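Local structure of 70 kDa protein (Xanthomonas sp., 4B2N) at residues E369-A374 with I381-G386; Q362-Y367 with I656-T661; Y462-I467 with E471-P476; A260-D263 with T268-P271. The protein is a dihaem c-type cytochrome that acts as a rubber oxygenase, cleaving the polyisoprene of latex processively with dioxygen. All blocks are in the same frame, centred on the assembly; numbering follows the deposited sequence.

Interaction 1 (E369-A374 with I381-G386); sequences ERDLWA and IPKPAG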
loop_
_atom_site.group_PDB
_atom_site.type_symbol
_atom_site.label_atom_id
_atom_site.label_comp_id
_atom_site.label_asym_id
_atom_site.label_seq_id
_atom_site.Cartn_x
_atom_site.Cartn_y
_atom_site.Cartn_z
ATOM N N GLU A 369 7.463 19.105 -20.632
ATOM C CA GLU A 369 7.174 19.592 -21.974
ATOM C C GLU A 369 7.335 18.618 -23.099
ATOM O O GLU A 369 6.773 18.861 -24.168
ATOM C CB GLU A 369 7.999 20.874 -22.291
ATOM C CG GLU A 369 7.726 22.024 -21.310
ATOM C CD GLU A 369 8.541 23.279 -21.578
ATOM O OE1 GLU A 369 9.036 23.459 -22.709
ATOM O OE2 GLU A 369 8.685 24.108 -20.670
ATOM N N ARG A 370 8.096 17.541 -22.894
ATOM C CA ARG A 370 8.402 16.642 -24.021
ATOM C C ARG A 370 7.199 15.742 -24.289
ATOM O O ARG A 370 6.753 15.012 -23.408
ATOM C CB ARG A 370 9.668 15.816 -23.753
ATOM C CG ARG A 370 10.496 15.461 -25.013
ATOM C CD ARG A 370 9.896 14.373 -25.876
ATOM N NE ARG A 370 10.924 13.445 -26.395
ATOM C CZ ARG A 370 10.641 12.360 -27.119
ATOM N NH1 ARG A 370 9.378 12.096 -27.448
ATOM N NH2 ARG A 370 11.614 11.545 -27.542
ATOM N N ASP A 371 6.654 15.812 -25.500
ATOM C CA ASP A 371 5.525 14.970 -25.852
ATOM C C ASP A 371 6.053 13.588 -26.182
ATOM O O ASP A 371 6.839 13.436 -27.099
ATOM C CB ASP A 371 4.772 15.554 -27.039
ATOM C CG ASP A 371 3.511 14.743 -27.430
ATOM O OD1 ASP A 371 3.252 13.557 -26.976
ATOM O OD2 ASP A 371 2.757 15.327 -28.234
ATOM N N LEU A 372 5.613 12.564 -25.452
ATOM C CA LEU A 372 6.139 11.225 -25.707
ATOM C C LEU A 372 5.656 10.624 -27.004
ATOM O O LEU A 372 6.267 9.674 -27.526
ATOM C CB LEU A 372 5.917 10.259 -24.494
ATOM C CG LEU A 372 6.699 10.699 -23.241
ATOM C CD1 LEU A 372 6.273 9.852 -22.050
ATOM C CD2 LEU A 372 8.212 10.690 -23.394
ATOM N N TRP A 373 4.558 11.195 -27.507
ATOM C CA TRP A 373 3.952 10.849 -28.786
ATOM C C TRP A 373 4.390 11.783 -29.888
ATOM O O TRP A 373 3.834 11.723 -30.970
ATOM C CB TRP A 373 2.432 10.926 -28.676
ATOM C CG TRP A 373 1.821 9.813 -27.886
ATOM C CD1 TRP A 373 1.212 8.648 -28.373
ATOM C CD2 TRP A 373 1.753 9.705 -26.413
ATOM N NE1 TRP A 373 0.756 7.872 -27.335
ATOM C CE2 TRP A 373 1.069 8.440 -26.131
ATOM C CE3 TRP A 373 2.164 10.514 -25.347
ATOM C CZ2 TRP A 373 0.821 8.005 -24.823
ATOM C CZ3 TRP A 373 1.933 10.058 -24.025
ATOM C CH2 TRP A 373 1.278 8.833 -23.775
ATOM N N ALA A 374 5.378 12.655 -29.644
ATOM C CA ALA A 374 5.847 13.582 -30.698
ATOM C C ALA A 374 6.339 12.853 -31.941
ATOM O O ALA A 374 6.845 11.734 -31.865
ATOM C CB ALA A 374 6.937 14.475 -30.170
ATOM N N ILE A 381 -0.282 3.308 -28.937
ATOM C CA ILE A 381 -0.729 3.503 -27.541
ATOM C C ILE A 381 -1.654 4.682 -27.511
ATOM O O ILE A 381 -1.196 5.795 -27.756
ATOM C CB ILE A 381 0.479 3.741 -26.591
ATOM C CG1 ILE A 381 1.403 2.512 -26.644
ATOM C CG2 ILE A 381 -0.009 4.001 -25.154
ATOM C CD1 ILE A 381 2.823 2.760 -26.176
ATOM N N PRO A 382 -2.941 4.466 -27.208
ATOM C CA PRO A 382 -3.842 5.607 -27.110
ATOM C C PRO A 382 -3.258 6.712 -26.205
ATOM O O PRO A 382 -2.720 6.421 -25.110
ATOM C CB PRO A 382 -5.103 5.035 -26.468
ATOM C CG PRO A 382 -5.049 3.549 -26.679
ATOM C CD PRO A 382 -3.589 3.187 -26.816
ATOM N N LYS A 383 -3.368 7.974 -26.638
ATOM C CA LYS A 383 -2.773 9.065 -25.911
ATOM C C LYS A 383 -3.864 9.816 -25.199
ATOM O O LYS A 383 -4.828 10.213 -25.837
ATOM C CB LYS A 383 -2.005 10.036 -26.866
ATOM C CG LYS A 383 -1.544 11.317 -26.171
ATOM C CD LYS A 383 -0.864 12.270 -27.125
ATOM C CE LYS A 383 -0.697 13.656 -26.504
ATOM N NZ LYS A 383 0.061 14.475 -27.499
ATOM N N PRO A 384 -3.728 10.033 -23.881
ATOM C CA PRO A 384 -4.739 10.849 -23.211
ATOM C C PRO A 384 -4.736 12.327 -23.569
ATOM O O PRO A 384 -3.795 12.834 -24.209
ATOM C CB PRO A 384 -4.401 10.694 -21.724
ATOM C CG PRO A 384 -3.651 9.381 -21.616
ATOM C CD PRO A 384 -2.829 9.346 -22.920
ATOM N N ALA A 385 -5.786 13.031 -23.138
ATOM C CA ALA A 385 -5.887 14.486 -23.295
ATOM C C ALA A 385 -4.708 15.086 -22.546
ATOM O O ALA A 385 -4.456 14.681 -21.419
ATOM C CB ALA A 385 -7.195 14.994 -22.678
ATOM N N GLY A 386 -4.021 16.059 -23.128
ATOM C CA GLY A 386 -2.920 16.739 -22.395
ATOM C C GLY A 386 -1.770 16.857 -23.381
ATOM O O GLY A 386 -1.970 16.674 -24.588
#
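Across one face of the Trp373 indole runs the aliphatic chain of Lys383, whose CB sits 3.5 Å from the centroid of the five-membered ring, 12° off the ring normal, a CH-pi contact. Lys383 CG and CD continue past Trp373 CD2. At the edge, Trp373 NE1 donates to Ile381 O, 2.9 Å away, in a nearly straight bond (159°) that keeps close to the ring plane. Asp371 OD1 also lies at the edge, in plane. Trp373 CZ2 meets Ile381 CG2 at 4.1 Å. Tryptophan suits this place because its ring provides both a broad apolar face and an in-plane N-H for a loop carbonyl.

With CG anti to the backbone N (chi1 171°) and the rest extended, Lys383 spans the indole and carries NZ to Asp371 OD2 in a salt bridge of 2.9 Å, on the syn side but well out of the carboxylate plane. Asp371 OD1 accepts from Trp373 N at 2.8 Å, from above that plane, an Asx turn, so the carboxylate shapes its own turn and holds the lysine. The Asx turn sits within a type I beta turn from Asp371 to Ala374.

Both segments belong to the loop between helix 357-369 and helix 391-394. Leu372 and Pro384 touch a haem c, Ile381, Pro382 and Pro384 pack on helix 423-426, and Arg370 is paired with Glu651 of helix 649-660.

Interaction 2 (Q362-Y367 with I656-T661); sequences QGAVIY and IEYIKT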
loop_
_atom_site.group_PDB
_atom_site.type_symbol
_atom_site.label_atom_id
_atom_site.label_comp_id
_atom_site.label_asym_id
_atom_site.label_seq_id
_atom_site.Cartn_x
_atom_site.Cartn_y
_atom_site.Cartn_z
ATOM N N GLN A 362 17.446 20.412 -17.333
ATOM C CA GLN A 362 17.065 19.856 -18.635
ATOM C C GLN A 362 15.967 18.791 -18.442
ATOM O O GLN A 362 14.976 18.752 -19.172
ATOM C CB GLN A 362 18.285 19.271 -19.341
ATOM C CG GLN A 362 19.251 20.388 -19.750
ATOM C CD GLN A 362 20.470 19.915 -20.505
ATOM O OE1 GLN A 362 21.071 20.697 -21.262
ATOM N NE2 GLN A 362 20.861 18.667 -20.312
ATOM N N GLY A 363 16.154 17.941 -17.426
ATOM C CA GLY A 363 15.131 16.963 -17.070
ATOM C C GLY A 363 13.796 17.609 -16.680
ATOM O O GLY A 363 12.750 17.083 -16.991
ATOM N N ALA A 364 13.847 18.738 -15.997
ATOM C CA ALA A 364 12.651 19.398 -15.566
ATOM C C ALA A 364 11.866 19.805 -16.760
ATOM O O ALA A 364 10.654 19.676 -16.798
ATOM C CB ALA A 364 12.975 20.583 -14.714
ATOM N N VAL A 365 12.581 20.291 -17.773
ATOM C CA VAL A 365 11.934 20.719 -18.987
ATOM C C VAL A 365 11.321 19.543 -19.723
ATOM O O VAL A 365 10.201 19.664 -20.230
ATOM C CB VAL A 365 12.910 21.508 -19.924
ATOM C CG1 VAL A 365 12.186 21.923 -21.213
ATOM C CG2 VAL A 365 13.331 22.781 -19.218
ATOM N N ILE A 366 12.077 18.444 -19.834
ATOM C CA ILE A 366 11.629 17.306 -20.565
ATOM C C ILE A 366 10.393 16.815 -19.832
ATOM O O ILE A 366 9.355 16.554 -20.442
ATOM C CB ILE A 366 12.711 16.220 -20.586
ATOM C CG1 ILE A 366 13.896 16.635 -21.520
ATOM C CG2 ILE A 366 12.119 14.919 -21.148
ATOM C CD1 ILE A 366 15.207 15.983 -21.075
ATOM N N TYR A 367 10.514 16.706 -18.504
ATOM C CA TYR A 367 9.401 16.192 -17.654
ATOM C C TYR A 367 8.068 16.894 -18.032
ATOM O O TYR A 367 7.042 16.239 -18.299
ATOM C CB TYR A 367 9.750 16.356 -16.154
ATOM C CG TYR A 367 8.571 15.874 -15.282
ATOM C CD1 TYR A 367 7.495 16.681 -15.061
ATOM C CD2 TYR A 367 8.552 14.602 -14.739
ATOM C CE1 TYR A 367 6.390 16.237 -14.340
ATOM C CE2 TYR A 367 7.464 14.163 -14.027
ATOM C CZ TYR A 367 6.405 14.964 -13.835
ATOM O OH TYR A 367 5.332 14.491 -13.131
ATOM N N ILE A 656 16.177 11.338 -15.140
ATOM C CA ILE A 656 16.606 10.746 -13.850
ATOM C C ILE A 656 17.199 11.752 -12.887
ATOM O O ILE A 656 16.884 11.763 -11.676
ATOM C CB ILE A 656 17.535 9.535 -14.057
ATOM C CG1 ILE A 656 16.696 8.330 -14.490
ATOM C CG2 ILE A 656 18.311 9.185 -12.796
ATOM C CD1 ILE A 656 17.547 7.354 -15.321
ATOM N N GLU A 657 18.072 12.612 -13.398
ATOM C CA GLU A 657 18.622 13.657 -12.585
ATOM C C GLU A 657 17.516 14.542 -12.022
ATOM O O GLU A 657 17.569 14.962 -10.855
ATOM C CB GLU A 657 19.561 14.514 -13.435
ATOM C CG GLU A 657 20.586 15.145 -12.531
ATOM C CD GLU A 657 21.585 14.157 -11.956
ATOM O OE1 GLU A 657 21.587 12.956 -12.335
ATOM O OE2 GLU A 657 22.338 14.572 -11.055
ATOM N N TYR A 658 16.525 14.872 -12.854
ATOM C CA TYR A 658 15.422 15.676 -12.354
ATOM C C TYR A 658 14.652 14.956 -11.210
ATOM O O TYR A 658 14.292 15.572 -10.183
ATOM C CB TYR A 658 14.487 16.025 -13.505
ATOM C CG TYR A 658 13.263 16.778 -13.036
ATOM C CD1 TYR A 658 13.401 17.953 -12.285
ATOM C CD2 TYR A 658 11.982 16.335 -13.350
ATOM C CE1 TYR A 658 12.297 18.646 -11.848
ATOM C CE2 TYR A 658 10.848 17.030 -12.912
ATOM C CZ TYR A 658 11.042 18.190 -12.173
ATOM O OH TYR A 658 10.004 18.922 -11.756
ATOM N N ILE A 659 14.459 13.664 -11.346
ATOM C CA ILE A 659 13.675 12.930 -10.327
ATOM C C ILE A 659 14.414 12.909 -8.968
ATOM O O ILE A 659 13.780 12.835 -7.871
ATOM C CB ILE A 659 13.274 11.529 -10.816
ATOM C CG1 ILE A 659 12.235 11.661 -11.948
ATOM C CG2 ILE A 659 12.714 10.672 -9.633
ATOM C CD1 ILE A 659 12.160 10.476 -12.869
ATOM N N LYS A 660 15.754 12.910 -9.038
ATOM C CA LYS A 660 16.578 13.079 -7.841
ATOM C C LYS A 660 16.199 14.328 -7.029
ATOM O O LYS A 660 16.351 14.314 -5.834
ATOM C CB LYS A 660 18.082 13.112 -8.202
ATOM C CG LYS A 660 18.608 11.828 -8.797
ATOM C CD LYS A 660 20.114 11.965 -9.082
ATOM C CE LYS A 660 20.733 10.762 -9.782
ATOM N NZ LYS A 660 22.142 11.047 -10.228
ATOM N N THR A 661 15.744 15.400 -7.698
ATOM C CA THR A 661 15.385 16.605 -7.012
ATOM C C THR A 661 13.956 16.575 -6.442
ATOM O O THR A 661 13.578 17.493 -5.715
ATOM C CB THR A 661 15.449 17.859 -7.886
ATOM O OG1 THR A 661 14.491 17.760 -8.896
ATOM C CG2 THR A 661 16.821 18.055 -8.577
#
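Gly363 and Ala364 receive the side chain of Tyr658 where helices 357-369 and 649-660 cross, the local axes 7.8 Å apart at -100°. Here the packing is tight. Tyr658 CB lies 3.6 Å from Gly363 C, and it is the bare backbone of Gly363 that lets Tyr658 CB come this close. Beyond it, the ring of Tyr658 spreads one face over Ala364: Ala364 CA is 3.6 Å from the ring centroid, almost on the normal, and Ala364 CB approaches Tyr658 CE1 at 3.5 Å. Alanine is small enough to let the aromatic face settle close to the helix backbone.

Tyr658 points CG anti to its backbone N (chi1 176°), which sends the ring across the gap and brings CE2 at its edge to Tyr367 CG, 3.5 Å away. The two rings meet obliquely, their planes at 59°. Tyr367 is held at its far end by a hydrogen bond from OH to Gly395 O, and lies beside Cys390 and His394, which bind the second haem c. The looser margin lies toward Gln362, which is exposed, and Lys660, partly exposed; Lys660 NZ forms a salt bridge with Glu657 OE1 of its own segment.

Between the segments the chemistry is wholly apolar and aromatic, CH-pi and van der Waals contact without a polar link. Its closeness therefore depends on shape, small residues on one helix fitting a large ring from the other, while the hydroxyl of Tyr367 is bonded to Gly395 O.

Interaction 3 (Y462-I467 with E471-P476); sequences YPSDNI and ELRRVP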
loop_
_atom_site.group_PDB
_atom_site.type_symbol
_atom_site.label_atom_id
_atom_site.label_comp_id
_atom_site.label_asym_id
_atom_site.label_seq_id
_atom_site.Cartn_x
_atom_site.Cartn_y
_atom_site.Cartn_z
ATOM N N TYR A 462 -27.120 2.200 12.982
ATOM C CA TYR A 462 -26.561 0.955 12.560
ATOM C C TYR A 462 -27.630 -0.150 12.714
ATOM O O TYR A 462 -28.304 -0.199 13.749
ATOM C CB TYR A 462 -25.309 0.711 13.372
ATOM C CG TYR A 462 -24.180 1.597 12.789
ATOM C CD1 TYR A 462 -23.755 1.410 11.451
ATOM C CD2 TYR A 462 -23.583 2.634 13.532
ATOM C CE1 TYR A 462 -22.775 2.229 10.895
ATOM C CE2 TYR A 462 -22.568 3.445 12.972
ATOM C CZ TYR A 462 -22.188 3.233 11.649
ATOM O OH TYR A 462 -21.203 4.000 11.002
ATOM N N PRO A 463 -27.791 -1.022 11.697
ATOM C CA PRO A 463 -28.589 -2.213 11.862
ATOM C C PRO A 463 -28.085 -2.965 13.101
ATOM O O PRO A 463 -26.965 -2.717 13.566
ATOM C CB PRO A 463 -28.277 -3.005 10.580
ATOM C CG PRO A 463 -28.041 -1.925 9.569
ATOM C CD PRO A 463 -27.258 -0.911 10.326
ATOM N N SER A 464 -28.922 -3.826 13.638
ATOM C CA SER A 464 -28.570 -4.648 14.812
ATOM C C SER A 464 -27.373 -5.582 14.603
ATOM O O SER A 464 -27.186 -6.239 13.560
ATOM C CB SER A 464 -29.779 -5.459 15.296
ATOM O OG SER A 464 -30.180 -6.320 14.251
ATOM N N ASP A 465 -26.617 -5.684 15.668
ATOM C CA ASP A 465 -25.410 -6.425 15.700
ATOM C C ASP A 465 -25.846 -7.797 16.169
ATOM O O ASP A 465 -25.716 -8.127 17.338
ATOM C CB ASP A 465 -24.483 -5.777 16.730
ATOM C CG ASP A 465 -23.189 -6.472 16.851
ATOM O OD1 ASP A 465 -22.778 -7.231 15.978
ATOM O OD2 ASP A 465 -22.548 -6.286 17.870
ATOM N N ASN A 466 -26.448 -8.569 15.277
ATOM C CA ASN A 466 -26.741 -9.951 15.650
ATOM C C ASN A 466 -26.899 -10.754 14.405
ATOM O O ASN A 466 -27.149 -10.226 13.322
ATOM C CB ASN A 466 -27.884 -10.140 16.665
ATOM C CG ASN A 466 -29.232 -10.061 16.047
ATOM O OD1 ASN A 466 -29.744 -8.950 15.883
ATOM N ND2 ASN A 466 -29.822 -11.207 15.660
ATOM N N ILE A 467 -26.555 -12.001 14.597
ATOM C CA ILE A 467 -26.231 -12.943 13.537
ATOM C C ILE A 467 -27.552 -13.229 12.836
ATOM O O ILE A 467 -27.610 -13.181 11.600
ATOM C CB ILE A 467 -25.645 -14.257 14.130
ATOM C CG1 ILE A 467 -24.249 -14.037 14.751
ATOM C CG2 ILE A 467 -25.565 -15.367 13.064
ATOM C CD1 ILE A 467 -23.250 -13.593 13.726
ATOM N N GLU A 471 -28.252 -12.338 8.915
ATOM C CA GLU A 471 -28.784 -13.277 7.894
ATOM C C GLU A 471 -30.017 -12.752 7.186
ATOM O O GLU A 471 -30.193 -12.977 5.998
ATOM C CB GLU A 471 -28.966 -14.726 8.435
ATOM C CG GLU A 471 -29.661 -15.717 7.467
ATOM C CD GLU A 471 -30.057 -17.059 8.176
ATOM O OE1 GLU A 471 -29.273 -17.458 9.096
ATOM O OE2 GLU A 471 -31.142 -17.675 7.871
ATOM N N LEU A 472 -30.891 -12.080 7.901
ATOM C CA LEU A 472 -32.080 -11.556 7.314
ATOM C C LEU A 472 -31.670 -10.573 6.232
ATOM O O LEU A 472 -32.138 -10.615 5.087
ATOM C CB LEU A 472 -32.971 -10.893 8.441
ATOM C CG LEU A 472 -34.240 -10.096 7.976
ATOM C CD1 LEU A 472 -35.178 -9.739 9.121
ATOM C CD2 LEU A 472 -33.869 -8.826 7.202
ATOM N N ARG A 473 -30.784 -9.674 6.584
ATOM C CA ARG A 473 -30.426 -8.559 5.670
ATOM C C ARG A 473 -29.624 -8.993 4.443
ATOM O O ARG A 473 -29.661 -8.287 3.389
ATOM C CB ARG A 473 -29.573 -7.499 6.416
ATOM C CG ARG A 473 -30.396 -6.647 7.414
ATOM C CD ARG A 473 -29.518 -5.649 8.176
ATOM N NE ARG A 473 -28.350 -6.191 8.890
ATOM C CZ ARG A 473 -28.317 -6.407 10.208
ATOM N NH1 ARG A 473 -29.426 -6.239 10.924
ATOM N NH2 ARG A 473 -27.190 -6.777 10.807
ATOM N N ARG A 474 -28.828 -10.052 4.595
ATOM C CA ARG A 474 -28.017 -10.577 3.422
ATOM C C ARG A 474 -28.821 -10.777 2.126
ATOM O O ARG A 474 -28.349 -10.500 0.980
ATOM C CB ARG A 474 -27.291 -11.899 3.792
ATOM C CG ARG A 474 -26.172 -11.690 4.790
ATOM C CD ARG A 474 -24.964 -10.975 4.156
ATOM N NE ARG A 474 -23.836 -11.194 5.061
ATOM C CZ ARG A 474 -22.597 -10.861 4.801
ATOM N NH1 ARG A 474 -22.316 -10.231 3.680
ATOM N NH2 ARG A 474 -21.649 -11.222 5.668
ATOM N N VAL A 475 -30.046 -11.298 2.262
ATOM C CA VAL A 475 -30.807 -11.690 1.060
ATOM C C VAL A 475 -31.214 -10.439 0.229
ATOM O O VAL A 475 -30.868 -10.331 -0.943
ATOM C CB VAL A 475 -32.019 -12.575 1.452
ATOM C CG1 VAL A 475 -32.799 -12.933 0.203
ATOM C CG2 VAL A 475 -31.562 -13.850 2.159
ATOM N N PRO A 476 -31.929 -9.456 0.846
ATOM C CA PRO A 476 -32.291 -8.296 0.037
ATOM C C PRO A 476 -31.063 -7.514 -0.326
ATOM O O PRO A 476 -31.082 -6.868 -1.335
ATOM C CB PRO A 476 -33.158 -7.404 0.962
ATOM C CG PRO A 476 -32.929 -7.951 2.331
ATOM C CD PRO A 476 -32.624 -9.406 2.139
#
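The guanidinium of Arg473 lies flat against Pro463, with CB of the proline ring over its centre, 3.4 Å from CZ, while its edge is turned to Ser464. A proline suits the face: it offers aliphatic surface and leaves the N-H groups to point outward in their own plane. Along that edge, Arg473 NH2 donates to Ser464 O at 2.8 Å with an angle of 149°, the donor in the carbonyl plane and the acceptor slightly tilted from the guanidinium plane. Arg473 NH1 reaches Ser464 OG in a weak bond of 3.4 Å. Arginine is apt because one planar group can pack through its face and bond through its edge at the same time.

The chain of Arg473 bends at chi3 (-54°) to present the guanidinium to the loop in this way. Beyond the two segments, NH2 also forms a salt bridge with Asp263, so one nitrogen serves both a backbone carbonyl and a carboxylate; the negative charge would be expected to steady the buried arginine.

Closer to the helix start, Glu471 N donates to Ile467 O at 2.9 Å, the first-turn bond of the helix, and Asn466 occupies the N-cap position. Asp465 centres an inverse gamma turn just before it.

The contact thus closes the loop that follows helix 439-446 onto the first turns of helix 467-481. Arg474, on the same helix, bonds to Glu275, Pro259 O and Ala270 O, tying the helix to the end of helix 253-261 and the loop after it.

Interaction 4 (A260-D263 with T268-P271); sequences ALFD and TLAP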
loop_
_atom_site.group_PDB
_atom_site.type_symbol
_atom_site.label_atom_id
_atom_site.label_comp_id
_atom_site.label_asym_id
_atom_site.label_seq_id
_atom_site.Cartn_x
_atom_site.Cartn_y
_atom_site.Cartn_z
ATOM N N ALA A 260 -17.515 -11.701 2.708
ATOM C CA ALA A 260 -17.688 -13.104 3.090
ATOM C C ALA A 260 -17.822 -13.291 4.580
ATOM O O ALA A 260 -18.548 -14.146 4.984
ATOM C CB ALA A 260 -16.512 -13.956 2.609
ATOM N N LEU A 261 -17.103 -12.501 5.392
ATOM C CA LEU A 261 -16.970 -12.769 6.817
ATOM C C LEU A 261 -17.830 -11.794 7.599
ATOM O O LEU A 261 -18.407 -12.179 8.613
ATOM C CB LEU A 261 -15.519 -12.563 7.241
ATOM C CG LEU A 261 -14.552 -13.779 7.302
ATOM C CD1 LEU A 261 -14.830 -14.820 6.233
ATOM C CD2 LEU A 261 -13.085 -13.282 7.217
ATOM N N PHE A 262 -17.975 -10.559 7.077
ATOM C CA PHE A 262 -18.468 -9.440 7.922
ATOM C C PHE A 262 -19.700 -8.855 7.324
ATOM O O PHE A 262 -19.769 -8.684 6.137
ATOM C CB PHE A 262 -17.438 -8.293 8.045
ATOM C CG PHE A 262 -16.137 -8.748 8.687
ATOM C CD1 PHE A 262 -16.098 -9.016 10.023
ATOM C CD2 PHE A 262 -15.003 -8.979 7.905
ATOM C CE1 PHE A 262 -14.927 -9.473 10.623
ATOM C CE2 PHE A 262 -13.820 -9.488 8.467
ATOM C CZ PHE A 262 -13.773 -9.697 9.845
ATOM N N ASP A 263 -20.644 -8.540 8.170
ATOM C CA ASP A 263 -21.829 -7.817 7.764
ATOM C C ASP A 263 -21.342 -6.454 7.234
ATOM O O ASP A 263 -20.542 -5.741 7.867
ATOM C CB ASP A 263 -22.720 -7.677 9.019
ATOM C CG ASP A 263 -24.015 -6.923 8.741
ATOM O OD1 ASP A 263 -23.938 -5.768 8.273
ATOM O OD2 ASP A 263 -25.139 -7.454 8.994
ATOM N N THR A 268 -20.350 -6.731 12.062
ATOM C CA THR A 268 -20.509 -7.975 12.766
ATOM C C THR A 268 -19.825 -9.126 11.985
ATOM O O THR A 268 -19.891 -9.211 10.752
ATOM C CB THR A 268 -22.006 -8.339 12.902
ATOM O OG1 THR A 268 -22.707 -7.254 13.522
ATOM C CG2 THR A 268 -22.174 -9.572 13.715
ATOM N N LEU A 269 -19.088 -9.952 12.709
ATOM C CA LEU A 269 -18.556 -11.160 12.122
ATOM C C LEU A 269 -19.754 -12.123 11.944
ATOM O O LEU A 269 -20.300 -12.626 12.891
ATOM C CB LEU A 269 -17.514 -11.807 13.046
ATOM C CG LEU A 269 -16.905 -13.154 12.625
ATOM C CD1 LEU A 269 -16.234 -13.038 11.263
ATOM C CD2 LEU A 269 -15.894 -13.680 13.652
ATOM N N ALA A 270 -20.163 -12.327 10.718
ATOM C CA ALA A 270 -21.349 -13.124 10.424
ATOM C C ALA A 270 -21.183 -13.581 8.980
ATOM O O ALA A 270 -21.636 -12.923 8.059
ATOM C CB ALA A 270 -22.609 -12.254 10.602
ATOM N N PRO A 271 -20.485 -14.687 8.766
ATOM C CA PRO A 271 -20.150 -15.138 7.433
ATOM C C PRO A 271 -21.359 -15.475 6.623
ATOM O O PRO A 271 -22.349 -15.911 7.227
ATOM C CB PRO A 271 -19.354 -16.423 7.738
ATOM C CG PRO A 271 -18.643 -16.024 8.957
ATOM C CD PRO A 271 -19.795 -15.501 9.766
#
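Leu269 carries CG anti to its backbone N (chi1 176°), and chi2 at 58° brings CD1 back against the other segment, although the side chain starts out pointing away. There Leu269 CD1 meets Phe262 CE1 at 3.9 Å and Leu261 CB at 4.1 Å, while Phe262, CG beside its backbone N (chi1 -61°), brings its ring up to the leucine, the two side chains crossing at a slant. Leucine and phenylalanine fit here as apolar groups, Phe262 buried and Leu269 partly exposed. One face of the Phe262 ring is also covered by CB of Leu261.

The backbones are joined by a single antiparallel beta bridge. Asp263 N donates to Thr268 O at 2.8 Å, and Ala270 N to Leu261 O at 2.7 Å, so Phe262 and Leu269 form a non-hydrogen-bonded pair, the two bonds being made by the residues flanking it. Between and beyond these bonds come CA-H...O contacts: Phe262 CA lies 3.2 Å from Thr268 O, and Pro271 CA is 3.1 Å from Ala260 O. Proline, lacking an N-H, follows without a backbone donor to place.

Asp263 and Thr268 meet through their CB atoms at 4.0 Å and send their polar ends elsewhere: Asp263 to Ser470, Thr268 to Asp465.

The bridge ties the end of helix 253-261 to the loop that follows. Around it, Leu261 and Pro271 pack on helix 599-607, Phe262 and Leu269 on helix 326-331, and Ala270 on helix 467-481.

How the interactions relate
From the N terminus, interaction 4 comes first, closing the short loop between 260-263 and 268-271 at the end of helix 253-261. Segment 362-367 then opens the long loop that interaction 2 closes only at 656-661, near the C terminus. Nested inside it are interaction 1, which begins just after the first segment of interaction 2, and, farther along, interaction 3 at 462-476; no loops cross. In space they form two groups: interactions 1 and 2 lie by the second haem c, 18 Å apart between centres, while interactions 3 and 4 touch each other, centres 10 Å apart, joining helix 467-481 to the end of helix 253-261.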